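Local coordinates for protein ornithine carbamoyltransferase, mitochondrial (Coccidioides immitis, PDB 3SDS) that catalyses the transfer of the carbamoyl group from carbamoyl phosphate to L-ornithine, giving L-citrulline and phosphate in arginine biosynthesis, at residues 22-25 and 31-34; 25-30 and 130-135; 39-44 and 158-163; 122-127 and 344-349. One frame throughout, in Å; residues are numbered along the deposited sequence.

Contact 1 of 4, residues 22-25 and 31-34; sequences TPRH and DLTP
Arg24 carries the one hydrogen bond between residues 22-25 and 31-34. Its NH2 lies 3.1 Å from Asp31 O in a weak bond with an N-H...O angle of 130°, the oxygen standing at the edge of the guanidinium and in its plane. The side chain spans the gap because CG is anti to the backbone N (chi1 -164°) and the chain runs extended to NE. Its main partner lies outside: NH1 forms a salt bridge with Glu36 and also bonds to Gly350 O.

Asp31 does not pair with this charge, NH2 and Asp31 OD1 being 6.8 Å apart. OD1 instead accepts from Leu27 N and, weakly, Ser28 N, closing the intervening turn.

Van der Waals contact is slight: Leu32 CD2 lies 4.0 Å from Arg24 NH2, and the two side chains cross at about a right angle.

Thr33 is the N-cap residue of helix 34-51, its side chain capping a backbone N of the helix while Glu36 OE1 accepts from Thr33 N, consistent with a capping box. Leu32 leans on Phe37 and Leu40 of that helix, its carbonyl bonds to Lys210 at the end of helix 199-210, and His25 ND1 pairs with Val146 N of strand 146-148.

Contact 2 of 4, residues 25-30 and 130-135; sequences HLLSIA and GPHSDI
The helix of the beta-alpha-beta crossover joining strands 124-128 and 146-148 receives Leu27, from the loop that precedes helix 34-51, on its first turn. The two methyl groups of the leucine divide the work between helix residues three positions apart. CD2 meets Ile135 CG1 at 4.3 Å, an apolar contact, while CD1 approaches His132 CE1 obliquely at 4.4 Å. The imidazole reaches toward the loop because its CG is anti to the backbone N (chi1 -174°). One face of the ring is overlaid by Ile135 CG2 of the same helix, 3.4 Å above the plane and offset toward the rim, and the ring also makes an edge-to-face contact with Phe154.

No hydrogen bond joins the two segments; the loop is held by bonds within itself and to neighbouring elements. Ser28 OG accepts from Ala30 N at 3.0 Å with an angle of 163°, an ST turn, and also bonds to Asp203 OD1, which takes Ile29 N as well. Since Asp203 lies on helix 199-210 of the ornithine-binding half, the turn reaches both halves of the subunit. Leu26 makes backbone hydrogen bonds with Val146 and Asn148, along strand 146-148, an outermost strand of the four-stranded sheet in this chain. Strands 124-128 and 146-148 are parallel neighbours in that sheet with helix 132-141 between them in sequence, a unit typical of open alpha/beta sheets.

Contact 3 of 4, residues 39-44 and 158-163; sequences TLVRNA and QAIADF
Leu40 and Val41 of helix 34-51 pack on Ile160 and Phe163 of helix 156-169 in a buried interface without a hydrogen bond between the helices, mostly of apolar side chains. The axes of the two short segments approach to 9.6 Å with a signed crossing angle of -61°. Leu40 CD1 and Ile160 CD1 touch at their ends, 4.1 Å apart. Val41 and Ile160 slide past each other in opposite directions, bringing Val41 CG2 to 4.1 Å from Ile160 CG2. With CG1 anti to its backbone N (chi1 173°), Val41 has both methyls against the partner helix: CG2 also lies 4.0 Å from Ile160 O, and CG1 4.2 Å from Phe163 C.

Polar bonds run within each helix rather than between them. Gln158 NE2 donates to Asp162 OD1 at 2.9 Å, on the syn side but 33° out of the carboxylate plane. This bond would limit rotation of the amide of Gln158, which by similarity binds carbamoyl phosphate; its OE1 meets Arg334 only weakly.

Helix 327-347 borders both partners: Ala337 touches Ile160, Ala344 touches Leu40, and Ser340 OG bonds to Leu40 O. Phe163 meanwhile rests on Leu204, Ala207 and Ala208 of helix 199-210.

Contact 4 of 4, residues 122-127 and 344-349; sequences VSCIVA and AFVVNK
Val346, near the C-terminal end of helix 327-347, packs against Cys124 of strand 124-128, an inner strand of the parallel sheet in the carbamoyl phosphate domain. The valine supplies both points of contact. Its CG2 lies 3.7 Å from Cys124 CB and 3.7 Å from Cys124 SG, so one methyl rests alongside the CB-SG bond. CG1 approaches the backbone instead, 3.9 Å from Ser123 O. This division follows from the valine torsion, which sets CG1 anti to the backbone N and CG2 beside it (chi1 -169°). No hydrogen bond joins the segments, and the fit is one of van der Waals packing, with Cys124 and Val346 buried.

The helix reaches this point through a wider pi-type turn at 344-347 and leaves helical geometry at Asn348. Phe345, the preceding residue, sends its ring away from the strand to touch Arg24 and Leu26 of the N-terminal loop.

The strand itself is fixed from both flanks: Cys124 and Val126 make backbone bonds with Ala70 of strand 68-73, and Ile125 with Pro145 and Ile147. Cys124 and Val126 project from one face of the sheet, whereas Ala127 projects from the other and meets Ile135 and Leu138 of helix 132-141. Helices laid on both faces of a parallel sheet are the hallmark of the three-layer alpha/beta/alpha fold, and here one layer includes the end of a helix from late in the chain.

Overall arrangement
From the N terminus, contact 1 closes a short turn just ahead of helix 34-51, and contact 2 starts from the same stretch, sharing His25, but spans about a hundred residues to helix 132-141. Contacts 3 and 4 open after contact 1 has closed. Contacts 2, 3 and 4 cross one another pairwise, their segments alternating along the chain. Phe345 joins contact 4 to the first two, Ile135 and Ala127 link contacts 2 and 4, and the helix of residues 39-44 borders both contact 1 and contact 4. Together they bind the N-terminal loop, three helices of the carbamoyl phosphate domain, its sheet and the returning C-terminal helix.

Contact 1 of 4, residues 22-25 and 31-34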
loop_
_atom_site.group_PDB
_atom_site.type_symbol
_atom_site.label_atom_id
_atom_site.label_comp_id
_atom_site.label_asym_id
_atom_site.label_seq_id
_atom_site.Cartn_x
_atom_site.Cartn_y
_atom_site.Cartn_z
ATOM N N THR A 22 -17.077 -11.298 22.912
ATOM C CA THR A 22 -16.148 -12.226 22.192
ATOM C C THR A 22 -16.425 -12.291 20.660
ATOM O O THR A 22 -17.543 -12.635 20.240
ATOM C CB THR A 22 -16.183 -13.653 22.822
ATOM N N PRO A 23 -15.420 -11.925 19.822
ATOM C CA PRO A 23 -15.579 -12.020 18.347
ATOM C C PRO A 23 -15.522 -13.457 17.828
ATOM O O PRO A 23 -14.864 -14.301 18.429
ATOM C CB PRO A 23 -14.388 -11.225 17.796
ATOM C CG PRO A 23 -13.809 -10.478 18.965
ATOM C CD PRO A 23 -14.187 -11.207 20.209
ATOM N N ARG A 24 -16.202 -13.720 16.712
ATOM C CA ARG A 24 -16.209 -15.038 16.076
ATOM C C ARG A 24 -15.184 -15.042 14.949
ATOM O O ARG A 24 -15.163 -14.125 14.122
ATOM C CB ARG A 24 -17.604 -15.339 15.521
ATOM C CG ARG A 24 -17.860 -16.786 15.170
ATOM C CD ARG A 24 -18.889 -16.967 14.038
ATOM N NE ARG A 24 -18.890 -18.364 13.605
ATOM C CZ ARG A 24 -19.915 -19.007 13.047
ATOM N NH1 ARG A 24 -21.060 -18.383 12.800
ATOM N NH2 ARG A 24 -19.787 -20.290 12.718
ATOM N N HIS A 25 -14.335 -16.063 14.906
ATOM C CA HIS A 25 -13.289 -16.133 13.888
ATOM C C HIS A 25 -13.590 -17.192 12.783
ATOM O O HIS A 25 -14.427 -18.086 12.974
ATOM C CB HIS A 25 -11.922 -16.356 14.554
ATOM C CG HIS A 25 -11.657 -15.449 15.722
ATOM N ND1 HIS A 25 -11.393 -14.102 15.580
ATOM C CD2 HIS A 25 -11.603 -15.698 17.054
ATOM C CE1 HIS A 25 -11.207 -13.560 16.774
ATOM N NE2 HIS A 25 -11.326 -14.507 17.686
ATOM N N ASP A 31 -15.350 -24.948 11.563
ATOM C CA ASP A 31 -16.149 -24.028 12.390
ATOM C C ASP A 31 -17.535 -23.737 11.799
ATOM O O ASP A 31 -18.301 -22.979 12.390
ATOM C CB ASP A 31 -15.447 -22.675 12.574
ATOM C CG ASP A 31 -14.007 -22.784 13.073
ATOM O OD1 ASP A 31 -13.196 -21.972 12.567
ATOM O OD2 ASP A 31 -13.678 -23.627 13.958
ATOM N N LEU A 32 -17.855 -24.298 10.633
ATOM C CA LEU A 32 -19.104 -23.938 9.950
ATOM C C LEU A 32 -20.057 -25.101 9.920
ATOM O O LEU A 32 -19.640 -26.230 9.677
ATOM C CB LEU A 32 -18.853 -23.482 8.509
ATOM C CG LEU A 32 -17.974 -22.255 8.288
ATOM C CD1 LEU A 32 -17.695 -21.935 6.788
ATOM C CD2 LEU A 32 -18.649 -21.106 8.946
ATOM N N THR A 33 -21.341 -24.833 10.150
ATOM C CA THR A 33 -22.358 -25.870 9.969
ATOM C C THR A 33 -22.498 -26.101 8.479
ATOM O O THR A 33 -22.067 -25.262 7.689
ATOM C CB THR A 33 -23.742 -25.445 10.520
ATOM O OG1 THR A 33 -24.159 -24.233 9.876
ATOM C CG2 THR A 33 -23.715 -25.252 12.054
ATOM N N PRO A 34 -23.118 -27.228 8.077
ATOM C CA PRO A 34 -23.399 -27.395 6.643
ATOM C C PRO A 34 -24.280 -26.266 6.070
ATOM O O PRO A 34 -23.994 -25.808 4.961
ATOM C CB PRO A 34 -24.109 -28.744 6.571
ATOM C CG PRO A 34 -23.726 -29.448 7.820
ATOM C CD PRO A 34 -23.554 -28.398 8.865
#

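Contact 2 of 4, residues 25-30 and 130-135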
loop_
_atom_site.group_PDB
_atom_site.type_symbol
_atom_site.label_atom_id
_atom_site.label_comp_id
_atom_site.label_asym_id
_atom_site.label_seq_id
_atom_site.Cartn_x
_atom_site.Cartn_y
_atom_site.Cartn_z
ATOM N N HIS A 25 -14.335 -16.063 14.906
ATOM C CA HIS A 25 -13.289 -16.133 13.888
ATOM C C HIS A 25 -13.590 -17.192 12.783
ATOM O O HIS A 25 -14.427 -18.086 12.974
ATOM C CB HIS A 25 -11.922 -16.356 14.554
ATOM C CG HIS A 25 -11.657 -15.449 15.722
ATOM N ND1 HIS A 25 -11.393 -14.102 15.580
ATOM C CD2 HIS A 25 -11.603 -15.698 17.054
ATOM C CE1 HIS A 25 -11.207 -13.560 16.774
ATOM N NE2 HIS A 25 -11.326 -14.507 17.686
ATOM N N LEU A 26 -12.941 -17.068 11.624
ATOM C CA LEU A 26 -12.957 -18.128 10.630
ATOM C C LEU A 26 -11.545 -18.727 10.502
ATOM O O LEU A 26 -10.689 -18.152 9.811
ATOM C CB LEU A 26 -13.464 -17.614 9.282
ATOM C CG LEU A 26 -13.564 -18.639 8.134
ATOM C CD1 LEU A 26 -14.541 -19.782 8.449
ATOM C CD2 LEU A 26 -13.943 -18.010 6.807
ATOM N N LEU A 27 -11.291 -19.858 11.177
ATOM C CA LEU A 27 -9.962 -20.523 11.118
ATOM C C LEU A 27 -9.904 -21.754 10.190
ATOM O O LEU A 27 -8.818 -22.114 9.691
ATOM C CB LEU A 27 -9.458 -20.899 12.526
ATOM C CG LEU A 27 -9.429 -19.827 13.639
ATOM C CD1 LEU A 27 -8.695 -20.350 14.853
ATOM C CD2 LEU A 27 -8.790 -18.502 13.175
ATOM N N SER A 28 -11.077 -22.368 9.963
ATOM C CA SER A 28 -11.234 -23.642 9.241
ATOM C C SER A 28 -12.706 -23.878 8.915
ATOM O O SER A 28 -13.581 -23.422 9.652
ATOM C CB SER A 28 -10.739 -24.811 10.117
ATOM O OG SER A 28 -11.103 -26.072 9.564
ATOM N N ILE A 29 -12.981 -24.632 7.853
ATOM C CA ILE A 29 -14.345 -25.084 7.561
ATOM C C ILE A 29 -14.952 -25.883 8.728
ATOM O O ILE A 29 -16.182 -25.983 8.864
ATOM C CB ILE A 29 -14.409 -25.953 6.288
ATOM C CG1 ILE A 29 -13.658 -25.314 5.114
ATOM C CG2 ILE A 29 -15.851 -26.247 5.909
ATOM C CD1 ILE A 29 -14.126 -23.904 4.725
ATOM N N ALA A 30 -14.096 -26.453 9.571
ATOM C CA ALA A 30 -14.560 -27.151 10.765
ATOM C C ALA A 30 -15.444 -26.278 11.690
ATOM O O ALA A 30 -16.205 -26.817 12.503
ATOM C CB ALA A 30 -13.388 -27.722 11.523
ATOM N N GLY A 130 3.015 -19.190 9.889
ATOM C CA GLY A 130 3.550 -20.548 9.720
ATOM C C GLY A 130 2.727 -21.602 10.458
ATOM O O GLY A 130 1.694 -22.067 9.941
ATOM N N PRO A 131 3.180 -21.999 11.674
ATOM C CA PRO A 131 2.409 -22.989 12.480
ATOM C C PRO A 131 0.981 -22.531 12.842
ATOM O O PRO A 131 0.737 -21.322 12.974
ATOM C CB PRO A 131 3.284 -23.190 13.746
ATOM C CG PRO A 131 4.711 -22.838 13.298
ATOM C CD PRO A 131 4.523 -21.723 12.258
ATOM N N HIS A 132 0.052 -23.487 12.980
ATOM C CA HIS A 132 -1.317 -23.185 13.446
ATOM C C HIS A 132 -1.389 -22.681 14.909
ATOM O O HIS A 132 -2.223 -21.818 15.243
ATOM C CB HIS A 132 -2.291 -24.349 13.242
ATOM C CG HIS A 132 -3.702 -23.981 13.583
ATOM N ND1 HIS A 132 -4.562 -23.401 12.671
ATOM C CD2 HIS A 132 -4.382 -24.043 14.756
ATOM C CE1 HIS A 132 -5.719 -23.150 13.260
ATOM N NE2 HIS A 132 -5.635 -23.522 14.527
ATOM N N SER A 133 -0.533 -23.221 15.779
ATOM C CA SER A 133 -0.433 -22.709 17.144
ATOM C C SER A 133 -0.280 -21.177 17.146
ATOM O O SER A 133 -0.808 -20.506 18.038
ATOM C CB SER A 133 0.701 -23.396 17.933
ATOM O OG SER A 133 1.928 -23.461 17.210
ATOM N N ASP A 134 0.415 -20.635 16.137
ATOM C CA ASP A 134 0.601 -19.185 15.986
ATOM C C ASP A 134 -0.719 -18.416 15.788
ATOM O O ASP A 134 -1.002 -17.480 16.543
ATOM C CB ASP A 134 1.584 -18.865 14.849
ATOM C CG ASP A 134 3.015 -18.692 15.331
ATOM O OD1 ASP A 134 3.911 -19.350 14.771
ATOM O OD2 ASP A 134 3.251 -17.890 16.258
ATOM N N ILE A 135 -1.515 -18.815 14.790
ATOM C CA ILE A 135 -2.769 -18.108 14.456
ATOM C C ILE A 135 -3.822 -18.129 15.585
ATOM O O ILE A 135 -4.498 -17.123 15.828
ATOM C CB ILE A 135 -3.377 -18.565 13.070
ATOM C CG1 ILE A 135 -4.599 -17.739 12.668
ATOM C CG2 ILE A 135 -3.785 -20.019 13.091
ATOM C CD1 ILE A 135 -4.282 -16.485 11.969
#

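Contact 3 of 4, residues 39-44 and 158-163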
loop_
_atom_site.group_PDB
_atom_site.type_symbol
_atom_site.label_atom_id
_atom_site.label_comp_id
_atom_site.label_asym_id
_atom_site.label_seq_id
_atom_site.Cartn_x
_atom_site.Cartn_y
_atom_site.Cartn_z
ATOM N N THR A 39 -24.605 -21.340 2.446
ATOM C CA THR A 39 -25.029 -19.934 2.377
ATOM C C THR A 39 -23.904 -18.989 1.900
ATOM O O THR A 39 -24.142 -18.076 1.084
ATOM C CB THR A 39 -25.629 -19.469 3.731
ATOM O OG1 THR A 39 -26.819 -20.216 3.999
ATOM C CG2 THR A 39 -25.978 -17.989 3.723
ATOM N N LEU A 40 -22.682 -19.221 2.391
ATOM C CA LEU A 40 -21.512 -18.453 1.937
ATOM C C LEU A 40 -21.292 -18.655 0.429
ATOM O O LEU A 40 -20.983 -17.704 -0.311
ATOM C CB LEU A 40 -20.250 -18.828 2.735
ATOM C CG LEU A 40 -20.155 -18.435 4.221
ATOM C CD1 LEU A 40 -18.820 -18.853 4.811
ATOM C CD2 LEU A 40 -20.344 -16.941 4.417
ATOM N N VAL A 41 -21.490 -19.889 -0.023
ATOM C CA VAL A 41 -21.310 -20.202 -1.419
ATOM C C VAL A 41 -22.429 -19.579 -2.274
ATOM O O VAL A 41 -22.137 -18.932 -3.289
ATOM C CB VAL A 41 -21.105 -21.744 -1.649
ATOM C CG1 VAL A 41 -21.088 -22.094 -3.129
ATOM C CG2 VAL A 41 -19.790 -22.193 -1.020
ATOM N N ARG A 42 -23.692 -19.732 -1.876
ATOM C CA ARG A 42 -24.765 -19.066 -2.639
ATOM C C ARG A 42 -24.564 -17.543 -2.715
ATOM O O ARG A 42 -24.693 -16.958 -3.790
ATOM C CB ARG A 42 -26.157 -19.419 -2.122
ATOM C CG ARG A 42 -26.587 -20.840 -2.495
ATOM C CD ARG A 42 -27.963 -21.212 -1.948
ATOM N NE ARG A 42 -27.973 -21.265 -0.485
ATOM C CZ ARG A 42 -28.124 -22.372 0.231
ATOM N NH1 ARG A 42 -28.287 -23.545 -0.370
ATOM N NH2 ARG A 42 -28.112 -22.306 1.557
ATOM N N ASN A 43 -24.206 -16.919 -1.592
ATOM C CA ASN A 43 -23.960 -15.477 -1.572
ATOM C C ASN A 43 -22.872 -15.028 -2.576
ATOM O O ASN A 43 -23.071 -14.043 -3.314
ATOM C CB ASN A 43 -23.673 -14.957 -0.141
ATOM C CG ASN A 43 -24.881 -15.103 0.816
ATOM O OD1 ASN A 43 -25.986 -15.522 0.417
ATOM N ND2 ASN A 43 -24.664 -14.776 2.086
ATOM N N ALA A 44 -21.746 -15.755 -2.615
ATOM C CA ALA A 44 -20.667 -15.462 -3.562
ATOM C C ALA A 44 -21.167 -15.594 -5.005
ATOM O O ALA A 44 -20.931 -14.711 -5.840
ATOM C CB ALA A 44 -19.444 -16.350 -3.309
ATOM N N GLN A 158 -10.060 -21.007 0.337
ATOM C CA GLN A 158 -9.879 -21.812 -0.868
ATOM C C GLN A 158 -11.047 -22.792 -1.100
ATOM O O GLN A 158 -11.572 -22.900 -2.220
ATOM C CB GLN A 158 -8.540 -22.549 -0.845
ATOM C CG GLN A 158 -8.238 -23.252 -2.175
ATOM C CD GLN A 158 -8.017 -22.264 -3.341
ATOM O OE1 GLN A 158 -7.322 -21.249 -3.191
ATOM N NE2 GLN A 158 -8.601 -22.573 -4.508
ATOM N N ALA A 159 -11.448 -23.488 -0.033
ATOM C CA ALA A 159 -12.592 -24.402 -0.076
ATOM C C ALA A 159 -13.869 -23.699 -0.604
ATOM O O ALA A 159 -14.582 -24.241 -1.471
ATOM C CB ALA A 159 -12.831 -25.010 1.306
ATOM N N ILE A 160 -14.134 -22.494 -0.093
ATOM C CA ILE A 160 -15.305 -21.734 -0.507
ATOM C C ILE A 160 -15.230 -21.449 -2.019
ATOM O O ILE A 160 -16.212 -21.662 -2.751
ATOM C CB ILE A 160 -15.465 -20.428 0.314
ATOM C CG1 ILE A 160 -15.620 -20.750 1.810
ATOM C CG2 ILE A 160 -16.654 -19.645 -0.169
ATOM C CD1 ILE A 160 -15.396 -19.569 2.769
ATOM N N ALA A 161 -14.066 -21.005 -2.490
ATOM C CA ALA A 161 -13.850 -20.799 -3.918
ATOM C C ALA A 161 -14.064 -22.077 -4.724
ATOM O O ALA A 161 -14.760 -22.068 -5.752
ATOM C CB ALA A 161 -12.463 -20.250 -4.173
ATOM N N ASP A 162 -13.473 -23.175 -4.251
ATOM C CA ASP A 162 -13.537 -24.431 -4.988
ATOM C C ASP A 162 -14.967 -24.938 -5.120
ATOM O O ASP A 162 -15.384 -25.350 -6.214
ATOM C CB ASP A 162 -12.601 -25.471 -4.386
ATOM C CG ASP A 162 -11.146 -25.138 -4.636
ATOM O OD1 ASP A 162 -10.890 -24.133 -5.343
ATOM O OD2 ASP A 162 -10.254 -25.863 -4.132
ATOM N N PHE A 163 -15.736 -24.862 -4.033
ATOM C CA PHE A 163 -17.144 -25.271 -4.109
ATOM C C PHE A 163 -18.028 -24.320 -4.931
ATOM O O PHE A 163 -18.948 -24.784 -5.601
ATOM C CB PHE A 163 -17.731 -25.656 -2.737
ATOM C CG PHE A 163 -17.539 -27.105 -2.413
ATOM C CD1 PHE A 163 -16.306 -27.577 -1.972
ATOM C CD2 PHE A 163 -18.570 -28.023 -2.622
ATOM C CE1 PHE A 163 -16.122 -28.945 -1.706
ATOM C CE2 PHE A 163 -18.382 -29.403 -2.373
ATOM C CZ PHE A 163 -17.162 -29.855 -1.912
#

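Contact 4 of 4, residues 122-127 and 344-349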
loop_
_atom_site.group_PDB
_atom_site.type_symbol
_atom_site.label_atom_id
_atom_site.label_comp_id
_atom_site.label_asym_id
_atom_site.label_seq_id
_atom_site.Cartn_x
_atom_site.Cartn_y
_atom_site.Cartn_z
ATOM N N VAL A 122 -8.109 -1.444 14.147
ATOM C CA VAL A 122 -8.680 -1.929 12.873
ATOM C C VAL A 122 -10.012 -2.643 13.103
ATOM O O VAL A 122 -10.380 -2.934 14.260
ATOM C CB VAL A 122 -7.700 -2.876 12.073
ATOM C CG1 VAL A 122 -6.293 -2.259 11.949
ATOM C CG2 VAL A 122 -7.624 -4.257 12.688
ATOM N N SER A 123 -10.723 -2.946 12.017
ATOM C CA SER A 123 -11.986 -3.685 12.115
ATOM C C SER A 123 -11.899 -5.196 11.829
ATOM O O SER A 123 -12.844 -5.948 12.156
ATOM C CB SER A 123 -13.015 -3.057 11.196
ATOM O OG SER A 123 -13.137 -1.681 11.504
ATOM N N CYS A 124 -10.792 -5.632 11.214
ATOM C CA CYS A 124 -10.578 -7.042 10.910
ATOM C C CYS A 124 -9.111 -7.342 10.672
ATOM O O CYS A 124 -8.363 -6.483 10.227
ATOM C CB CYS A 124 -11.395 -7.450 9.671
ATOM S SG CYS A 124 -11.135 -9.168 9.100
ATOM N N ILE A 125 -8.701 -8.574 10.955
ATOM C CA ILE A 125 -7.375 -9.056 10.533
ATOM C C ILE A 125 -7.485 -10.280 9.630
ATOM O O ILE A 125 -8.088 -11.285 10.014
ATOM C CB ILE A 125 -6.446 -9.388 11.718
ATOM C CG1 ILE A 125 -6.387 -8.211 12.705
ATOM C CG2 ILE A 125 -5.059 -9.742 11.203
ATOM C CD1 ILE A 125 -5.809 -8.546 14.068
ATOM N N VAL A 126 -6.926 -10.173 8.425
ATOM C CA VAL A 126 -6.709 -11.329 7.556
ATOM C C VAL A 126 -5.232 -11.720 7.686
ATOM O O VAL A 126 -4.339 -10.940 7.323
ATOM C CB VAL A 126 -7.037 -11.021 6.085
ATOM C CG1 VAL A 126 -6.828 -12.266 5.224
ATOM C CG2 VAL A 126 -8.459 -10.492 5.935
ATOM N N ALA A 127 -4.965 -12.910 8.219
ATOM C CA ALA A 127 -3.594 -13.252 8.620
ATOM C C ALA A 127 -3.056 -14.525 8.010
ATOM O O ALA A 127 -3.780 -15.517 7.885
ATOM C CB ALA A 127 -3.481 -13.328 10.143
ATOM N N ALA A 344 -19.863 -11.673 5.978
ATOM C CA ALA A 344 -20.393 -12.540 7.021
ATOM C C ALA A 344 -19.749 -12.296 8.387
ATOM O O ALA A 344 -20.443 -12.218 9.417
ATOM C CB ALA A 344 -20.229 -13.967 6.622
ATOM N N PHE A 345 -18.423 -12.176 8.395
ATOM C CA PHE A 345 -17.689 -12.140 9.653
ATOM C C PHE A 345 -17.480 -10.731 10.192
ATOM O O PHE A 345 -17.501 -10.538 11.408
ATOM C CB PHE A 345 -16.388 -12.962 9.578
ATOM C CG PHE A 345 -16.628 -14.458 9.646
ATOM C CD1 PHE A 345 -16.593 -15.132 10.871
ATOM C CD2 PHE A 345 -16.940 -15.184 8.493
ATOM C CE1 PHE A 345 -16.843 -16.497 10.941
ATOM C CE2 PHE A 345 -17.187 -16.570 8.549
ATOM C CZ PHE A 345 -17.146 -17.221 9.775
ATOM N N VAL A 346 -17.323 -9.752 9.299
ATOM C CA VAL A 346 -17.079 -8.374 9.725
ATOM C C VAL A 346 -18.373 -7.526 9.799
ATOM O O VAL A 346 -18.667 -6.925 10.834
ATOM C CB VAL A 346 -16.016 -7.674 8.857
ATOM C CG1 VAL A 346 -15.607 -6.333 9.499
ATOM C CG2 VAL A 346 -14.803 -8.590 8.661
ATOM N N VAL A 347 -19.136 -7.481 8.708
ATOM C CA VAL A 347 -20.344 -6.670 8.672
ATOM C C VAL A 347 -21.473 -7.306 9.476
ATOM O O VAL A 347 -22.094 -6.620 10.277
ATOM C CB VAL A 347 -20.814 -6.385 7.231
ATOM C CG1 VAL A 347 -21.954 -5.370 7.226
ATOM C CG2 VAL A 347 -19.659 -5.883 6.400
ATOM N N ASN A 348 -21.740 -8.599 9.272
ATOM C CA ASN A 348 -22.820 -9.277 9.993
ATOM C C ASN A 348 -22.372 -9.843 11.338
ATOM O O ASN A 348 -23.079 -10.643 11.981
ATOM C CB ASN A 348 -23.448 -10.345 9.112
ATOM C CG ASN A 348 -24.141 -9.750 7.908
ATOM O OD1 ASN A 348 -24.569 -8.587 7.940
ATOM N ND2 ASN A 348 -24.238 -10.527 6.822
ATOM N N LYS A 349 -21.186 -9.403 11.761
ATOM C CA LYS A 349 -20.586 -9.820 13.029
ATOM C C LYS A 349 -20.791 -11.326 13.307
ATOM O O LYS A 349 -21.023 -11.729 14.442
ATOM C CB LYS A 349 -21.112 -8.931 14.176
ATOM C CG LYS A 349 -21.255 -7.444 13.782
ATOM C CD LYS A 349 -20.627 -6.464 14.781
ATOM C CE LYS A 349 -20.210 -5.144 14.068
ATOM N NZ LYS A 349 -19.261 -4.291 14.885
#